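Cystathionine beta-lyases/cystathionine gamma-synthases (Corynebacterium glutamicum, PDB 5X5H) probably catalyses the PLP-dependent formation of L,L-cystathionine and succinate from O-succinyl-L-homoserine and L-cysteine, a step on the way to methionine. Local coordinates at residues S201-I206 against A330-G335; P152-L157 against N180-P185; G304-R309 against I365-E370. One frame throughout, in Å; residues are numbered along the deposited sequence.

Contact 1 (S201-I206 against A330-G335); sequences STTKYI and AESLGG. With PLP (pyridoxal-5'-phosphate), chain B.
K204 sets off with CG anti to its carbonyl carbon (chi1 -46°) and bends again at the next bond, while L333 holds its CG between backbone N and carbonyl carbon, the crowded position (chi1 65°). Together these torsions lay the lysine methylenes obliquely across the leucine branches. L333 CD1 rests 3.9 Å from K204 CB, whereas its other branch, CD2, is turned to the cofactor and lies 3.9 Å from PLP O3. S332 adds its hydroxyl at the middle of the lysine chain, with OG 3.5 Å from K204 CD. S332 OG also lies 2.7 Å from a water O, which donates to T203 O, so one water bridges the two loops. Just past L333, the backbones close up at G334. Having no side chain, it brings its CA over the centre of the Y205 ring, 3.6 Å from the centroid and 13° off the ring normal, a CH-pi contact. H261 meets the same tyrosine edge-to-face, and R257 binds its backbone carbonyl. At the end of the lysine, K204 NZ is covalently joined to PLP C4A at 1.4 Å, and makes a weak hydrogen bond to PLP O3. S201 OG (2.8 Å) and T203 OG1 (2.7 Å) both donate to phosphate atom O2P of PLP, while Y52 of the second subunit packs on K204. The arrangement is that of the lysine-bearing loop in the active site of a fold-type I PLP enzyme, with a linkage consistent with the internal aldimine of the trans-sulfuration family.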
# COMPACT_ATOMS: atom_id res chain seq x y z
N SER A 201 7.00 5.24 -20.73
CA SER A 201 6.98 4.15 -19.72
C SER A 201 7.36 4.82 -18.37
O SER A 201 8.52 5.14 -18.21
CB SER A 201 7.94 3.10 -20.06
OG SER A 201 8.04 2.22 -18.90
N THR A 202 6.41 5.07 -17.48
CA THR A 202 6.72 5.64 -16.19
C THR A 202 7.37 4.66 -15.29
O THR A 202 7.92 5.01 -14.22
CB THR A 202 5.48 6.25 -15.57
OG1 THR A 202 4.49 5.23 -15.31
CG2 THR A 202 4.81 7.28 -16.43
N THR A 203 7.40 3.35 -15.68
CA THR A 203 8.19 2.31 -15.04
C THR A 203 9.62 2.70 -14.79
O THR A 203 10.27 2.16 -13.89
CB THR A 203 8.12 1.08 -15.96
OG1 THR A 203 6.75 0.81 -16.28
CG2 THR A 203 8.69 -0.14 -15.26
N LYS A 204 10.14 3.51 -15.69
CA LYS A 204 11.55 3.87 -15.74
C LYS A 204 11.84 5.14 -14.93
O LYS A 204 11.65 5.08 -13.74
CB LYS A 204 11.99 3.91 -17.20
CG LYS A 204 11.61 2.82 -18.14
CD LYS A 204 11.82 1.51 -17.61
CE LYS A 204 11.44 0.32 -18.64
NZ LYS A 204 11.50 0.36 -20.15
N TYR A 205 12.29 6.22 -15.52
CA TYR A 205 12.66 7.40 -14.79
C TYR A 205 11.60 8.13 -14.03
O TYR A 205 11.90 8.71 -12.94
CB TYR A 205 13.43 8.42 -15.67
CG TYR A 205 14.79 8.01 -16.18
CD1 TYR A 205 15.84 8.02 -15.36
CD2 TYR A 205 14.94 7.51 -17.47
CE1 TYR A 205 17.10 7.68 -15.83
CE2 TYR A 205 16.18 7.11 -17.91
CZ TYR A 205 17.23 7.20 -17.07
OH TYR A 205 18.52 6.84 -17.52
N ILE A 206 10.39 8.25 -14.59
CA ILE A 206 9.37 9.05 -13.92
C ILE A 206 9.05 8.48 -12.51
O ILE A 206 9.14 9.21 -11.51
CB ILE A 206 8.15 9.22 -14.81
CG1 ILE A 206 8.49 10.23 -15.88
CG2 ILE A 206 6.90 9.59 -14.03
CD1 ILE A 206 7.46 10.25 -17.02
N ALA A 330 20.19 -7.15 -14.54
CA ALA A 330 18.73 -7.19 -14.53
C ALA A 330 18.19 -6.43 -15.66
O ALA A 330 18.86 -5.50 -16.21
CB ALA A 330 18.21 -6.57 -13.18
N GLU A 331 16.96 -6.66 -16.06
CA GLU A 331 16.26 -5.89 -17.04
C GLU A 331 15.77 -4.56 -16.41
O GLU A 331 15.84 -4.38 -15.22
CB GLU A 331 15.12 -6.68 -17.73
CG GLU A 331 15.66 -7.90 -18.50
CD GLU A 331 14.56 -8.61 -19.26
OE1 GLU A 331 13.59 -8.96 -18.60
OE2 GLU A 331 14.67 -8.90 -20.48
N SER A 332 15.29 -3.66 -17.25
CA SER A 332 14.78 -2.34 -16.86
C SER A 332 15.89 -1.33 -16.68
O SER A 332 17.06 -1.55 -16.95
CB SER A 332 13.86 -2.37 -15.65
OG SER A 332 12.90 -1.23 -15.76
N LEU A 333 15.46 -0.13 -16.35
CA LEU A 333 16.29 1.05 -16.34
C LEU A 333 15.60 2.19 -15.66
O LEU A 333 14.37 2.12 -15.40
CB LEU A 333 16.70 1.43 -17.81
CG LEU A 333 15.55 1.84 -18.69
CD1 LEU A 333 15.45 3.32 -18.90
CD2 LEU A 333 15.51 1.08 -19.99
N GLY A 334 16.36 3.25 -15.37
CA GLY A 334 15.82 4.49 -14.88
C GLY A 334 15.49 4.52 -13.41
O GLY A 334 14.94 5.56 -12.96
N GLY A 335 15.90 3.54 -12.68
CA GLY A 335 15.81 3.60 -11.23
C GLY A 335 17.02 4.17 -10.60
O GLY A 335 18.06 4.41 -11.20
N1 PLP B . 9.57 2.30 -24.41
C2 PLP B . 10.82 2.27 -23.98
C2A PLP B . 11.78 3.21 -24.62
C3 PLP B . 11.13 1.53 -22.89
O3 PLP B . 12.41 1.48 -22.37
C4 PLP B . 10.18 0.72 -22.24
C4A PLP B . 10.57 -0.08 -21.07
C5 PLP B . 8.89 0.64 -22.82
C6 PLP B . 8.65 1.47 -23.89
C5A PLP B . 7.79 -0.29 -22.30
O4P PLP B . 7.25 0.17 -21.02
P PLP B . 6.71 -0.88 -19.96
O1P PLP B . 7.84 -1.83 -19.63
O2P PLP B . 6.30 0.08 -18.86
O3P PLP B . 5.50 -1.58 -20.57
O HOH W 1 12.17 -0.05 -13.42

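Contact 2 (P152-L157 against N180-P185); sequences PTNPAL and NTFASP. With PLP (pyridoxal-5'-phosphate), chain B.
N154 and F182 meet in the PLP site of this fold-type I enzyme, where the loop after strand 144-150 faces the one after strand 175-179. The F182 ring is inserted among the side chains of the other loop. At its tip, F182 CZ lies 3.3 Å from N154 CG, and the amide and ring planes stand 40° apart. L157 comes in at the ring edge, near its plane, L157 CD2 being 3.6 Å from F182 CE2. Nearer the root, P152 CD lies 4.2 Å from F182 CB, and P152 O approaches the F182 ring obliquely. Cis peptide bonds precede both P152 and P155, giving the loop sharp changes of direction on either side of N154. The loop is also tied by its own backbone, L157 N donating to T153 O at 2.8 Å, and by D105, which accepts from T153 OG1. With CG anti to the backbone N (chi1 178°), the N154 amide extends to the cofactor; R364 is bonded to N154 OD1, leaving ND2 directed at PLP O3. That N-H makes a weak bond, 123° at the hydrogen, from N154 ND2 to PLP O3 at 3.1 Å.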
# COMPACT_ATOMS: atom_id res chain seq x y z
N PRO A 152 16.66 9.38 -27.16
CA PRO A 152 17.57 8.39 -27.71
C PRO A 152 16.93 7.05 -27.79
O PRO A 152 16.07 6.70 -26.94
CB PRO A 152 18.73 8.37 -26.69
CG PRO A 152 18.63 9.70 -25.92
CD PRO A 152 17.11 9.94 -25.86
N THR A 153 17.35 6.25 -28.75
CA THR A 153 16.79 4.90 -28.88
C THR A 153 17.26 3.88 -27.89
O THR A 153 18.38 4.02 -27.29
CB THR A 153 17.06 4.29 -30.30
OG1 THR A 153 18.49 4.08 -30.44
CG2 THR A 153 16.60 5.15 -31.39
N ASN A 154 16.47 2.82 -27.63
CA ASN A 154 16.83 1.79 -26.69
C ASN A 154 17.21 0.61 -27.53
O ASN A 154 16.28 0.09 -28.24
CB ASN A 154 15.51 1.42 -25.92
CG ASN A 154 15.68 0.34 -24.92
OD1 ASN A 154 16.75 -0.28 -24.79
ND2 ASN A 154 14.61 0.15 -24.06
N PRO A 155 18.44 0.11 -27.53
CA PRO A 155 19.49 0.43 -26.54
C PRO A 155 20.61 1.30 -27.13
O PRO A 155 21.52 1.70 -26.33
CB PRO A 155 20.02 -0.88 -26.19
CG PRO A 155 20.05 -1.63 -27.55
CD PRO A 155 18.84 -1.14 -28.27
N ALA A 156 20.69 1.55 -28.43
CA ALA A 156 21.88 2.19 -29.00
C ALA A 156 21.99 3.64 -28.87
O ALA A 156 23.00 4.27 -29.28
CB ALA A 156 22.01 1.74 -30.48
N LEU A 157 20.98 4.30 -28.31
CA LEU A 157 21.00 5.72 -28.08
C LEU A 157 21.14 6.54 -29.33
O LEU A 157 21.64 7.65 -29.33
CB LEU A 157 22.00 6.11 -27.00
CG LEU A 157 21.92 5.24 -25.77
CD1 LEU A 157 22.98 5.51 -24.75
CD2 LEU A 157 20.59 5.36 -24.97
N ASN A 180 9.37 9.27 -25.26
CA ASN A 180 10.31 10.12 -24.50
C ASN A 180 10.77 9.48 -23.21
O ASN A 180 11.24 10.20 -22.31
CB ASN A 180 9.66 11.49 -24.26
CG ASN A 180 10.59 12.58 -23.93
OD1 ASN A 180 11.69 12.63 -24.48
ND2 ASN A 180 10.23 13.47 -22.99
N THR A 181 10.69 8.16 -23.10
CA THR A 181 11.02 7.43 -21.88
C THR A 181 12.43 7.74 -21.43
O THR A 181 12.65 8.02 -20.24
CB THR A 181 10.80 5.94 -22.06
OG1 THR A 181 9.40 5.65 -22.34
CG2 THR A 181 11.23 5.13 -20.91
N PHE A 182 13.43 7.52 -22.30
CA PHE A 182 14.86 7.65 -21.89
C PHE A 182 15.24 9.05 -21.54
O PHE A 182 15.93 9.23 -20.48
CB PHE A 182 15.74 7.15 -23.04
CG PHE A 182 16.00 5.74 -23.03
CD1 PHE A 182 15.06 4.74 -22.66
CD2 PHE A 182 17.22 5.26 -23.56
CE1 PHE A 182 15.40 3.39 -22.65
CE2 PHE A 182 17.54 3.94 -23.58
CZ PHE A 182 16.67 2.98 -23.13
N ALA A 183 14.73 10.05 -22.25
CA ALA A 183 15.14 11.44 -21.89
C ALA A 183 14.41 11.96 -20.68
O ALA A 183 15.01 12.68 -19.86
CB ALA A 183 14.81 12.37 -23.03
N SER A 184 13.16 11.55 -20.53
CA SER A 184 12.21 12.10 -19.53
C SER A 184 11.82 13.48 -19.91
O SER A 184 12.55 14.19 -20.62
CB SER A 184 12.73 11.98 -18.10
OG SER A 184 13.46 13.16 -17.73
N PRO A 185 10.76 13.98 -19.28
CA PRO A 185 10.39 15.34 -19.55
C PRO A 185 11.37 16.39 -19.05
O PRO A 185 11.39 17.52 -19.52
CB PRO A 185 9.02 15.51 -18.83
CG PRO A 185 8.51 14.14 -18.59
CD PRO A 185 9.78 13.30 -18.41
N1 PLP B . 9.57 2.30 -24.41
C2 PLP B . 10.82 2.27 -23.98
C2A PLP B . 11.78 3.21 -24.62
C3 PLP B . 11.13 1.53 -22.89
O3 PLP B . 12.41 1.48 -22.37
C4 PLP B . 10.18 0.72 -22.24
C4A PLP B . 10.57 -0.08 -21.07
C5 PLP B . 8.89 0.64 -22.82
C6 PLP B . 8.65 1.47 -23.89
C5A PLP B . 7.79 -0.29 -22.30
O4P PLP B . 7.25 0.17 -21.02
P PLP B . 6.71 -0.88 -19.96
O1P PLP B . 7.84 -1.83 -19.63
O2P PLP B . 6.30 0.08 -18.86
O3P PLP B . 5.50 -1.58 -20.57

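Contact 3 (G304-R309 against I365-E370)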
# COMPACT_ATOMS: atom_id res chain seq x y z
N GLY A 304 21.08 9.34 -18.56
CA GLY A 304 21.69 8.38 -17.71
C GLY A 304 22.08 7.02 -18.27
O GLY A 304 22.61 6.18 -17.54
N MET A 305 21.77 6.81 -19.53
CA MET A 305 21.99 5.51 -20.18
C MET A 305 23.28 5.56 -20.97
O MET A 305 23.63 6.55 -21.58
CB MET A 305 20.86 5.22 -21.11
CG MET A 305 19.49 5.04 -20.44
SD MET A 305 19.35 3.85 -19.18
CE MET A 305 19.74 2.37 -20.13
N ILE A 306 24.00 4.46 -20.91
CA ILE A 306 25.25 4.29 -21.77
C ILE A 306 25.16 2.87 -22.32
O ILE A 306 24.90 1.91 -21.59
CB ILE A 306 26.46 4.34 -20.89
CG1 ILE A 306 26.58 5.66 -20.12
CG2 ILE A 306 27.75 4.12 -21.75
CD1 ILE A 306 27.70 5.72 -19.12
N SER A 307 25.48 2.70 -23.59
CA SER A 307 25.75 1.38 -24.13
C SER A 307 27.19 1.26 -24.57
O SER A 307 27.80 2.27 -24.88
CB SER A 307 24.79 1.03 -25.25
OG SER A 307 23.47 0.74 -24.68
N VAL A 308 27.67 0.07 -24.52
CA VAL A 308 29.13 -0.20 -24.69
C VAL A 308 29.22 -1.43 -25.58
O VAL A 308 28.62 -2.42 -25.29
CB VAL A 308 29.75 -0.47 -23.37
CG1 VAL A 308 31.27 -0.62 -23.50
CG2 VAL A 308 29.43 0.64 -22.35
N ARG A 309 30.11 -1.34 -26.58
CA ARG A 309 30.45 -2.51 -27.40
C ARG A 309 31.85 -2.94 -27.08
O ARG A 309 32.74 -2.10 -27.10
CB ARG A 309 30.28 -2.20 -28.86
CG ARG A 309 28.87 -1.84 -29.31
CD ARG A 309 28.54 -1.67 -30.77
NE ARG A 309 28.84 -2.93 -31.44
CZ ARG A 309 28.90 -3.10 -32.75
NH1 ARG A 309 28.51 -2.15 -33.54
NH2 ARG A 309 29.27 -4.30 -33.17
N ILE A 365 23.83 -0.05 -20.08
CA ILE A 365 23.98 0.28 -18.67
C ILE A 365 23.09 1.43 -18.31
O ILE A 365 23.07 2.47 -18.97
CB ILE A 365 25.42 0.69 -18.28
CG1 ILE A 365 26.43 -0.40 -18.83
CG2 ILE A 365 25.57 0.82 -16.81
CD1 ILE A 365 27.88 0.08 -18.65
N SER A 366 22.26 1.21 -17.25
CA SER A 366 21.45 2.29 -16.62
C SER A 366 22.25 2.78 -15.41
O SER A 366 22.30 2.09 -14.39
CB SER A 366 20.08 1.74 -16.27
OG SER A 366 19.32 2.81 -15.63
N ILE A 367 22.87 3.95 -15.51
CA ILE A 367 23.70 4.51 -14.49
C ILE A 367 22.75 5.14 -13.46
O ILE A 367 22.00 6.03 -13.86
CB ILE A 367 24.70 5.52 -15.03
CG1 ILE A 367 25.70 4.84 -16.04
CG2 ILE A 367 25.46 6.22 -13.92
CD1 ILE A 367 26.59 3.89 -15.41
N GLY A 368 22.84 4.65 -12.23
CA GLY A 368 22.00 5.18 -11.10
C GLY A 368 22.60 6.37 -10.45
O GLY A 368 23.47 7.06 -11.02
N ILE A 369 22.18 6.58 -9.20
CA ILE A 369 22.57 7.75 -8.42
C ILE A 369 23.49 7.45 -7.32
O ILE A 369 23.72 8.28 -6.39
CB ILE A 369 21.40 8.67 -7.98
CG1 ILE A 369 20.50 7.95 -6.98
CG2 ILE A 369 20.60 9.12 -9.17
CD1 ILE A 369 19.42 8.85 -6.40
N GLU A 370 24.10 6.27 -7.28
CA GLU A 370 25.16 5.95 -6.34
C GLU A 370 26.34 6.89 -6.50
O GLU A 370 26.44 7.60 -7.48
CB GLU A 370 25.62 4.46 -6.49
CG GLU A 370 24.49 3.41 -6.32
CD GLU A 370 23.92 2.92 -7.64
OE1 GLU A 370 23.95 3.66 -8.65
OE2 GLU A 370 23.33 1.82 -7.63
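I306 and I365 face each other as an antiparallel hydrogen-bonded pair and exchange two backbone bonds: I306 N donates to I365 O at 2.9 Å, nearly straight at 173°, and I365 N returns to I306 O at 2.7 Å. The ladder is continued beyond strand 362-366 by I367 N, which reaches G304 O at 3.0 Å. Between these rungs M305 and S366 form the non-hydrogen-bonded pair. The methionine chain bends at chi2 (-55°) and again at chi3 (-62°), and this curl puts M305 SD 3.7 Å from both CA and CB of S366. Its methyl then settles near the neighbouring carbonyl, M305 CE 3.5 Å from I365 O. On the face that carries I306 and I365 the side-chain contacts between the two segments are aliphatic. The side chains of I306 and I367 cross at a slant, I306 CD1 lying 3.8 Å from I367 CG1, and V308 CG2 meets I365 CD1 at 4.1 Å. In the second shell, the S366 hydroxyl is engaged by the backbone N-H of G334, while Y205 and L333 pack on M305, so the methionine face looks to the loops of the cofactor site. A salt bridge from R309 NE to D361 joins strand 305-310 to the residue just before strand 362-366. Past the strand, E370 bonds H16 of the third subunit. The two strands are inner neighbours in a mixed five-stranded sheet, with 362-366 at its centre: strand 278-282 flanks 305-310, strand 339-341 adjoins 362-366, and helix 254-273 covers the isoleucine-valine face, I306 resting on I268 and V308 on L272.

How the contacts relate
All three contacts are buried, but contacts 1 and 2 centre about 8 and 6 Å from the chain centre, contact 3 about 15 Å, and its far end meets the third subunit. Contacts 1 and 2 join loops around the same PLP, and in neither do the two segments bond each other directly: contact 1 relies on packing, C-H interactions and one water, contact 2 on packing round F182, and both on the cofactor. Contact 3 is regular antiparallel sheet held by backbone bonds. T181 OG1 of contact 2 probably bonds S201 N of contact 1; S307 OG of contact 3 probably bonds P155 O of contact 2. M305 touches both others, connecting sheet to cofactor loops.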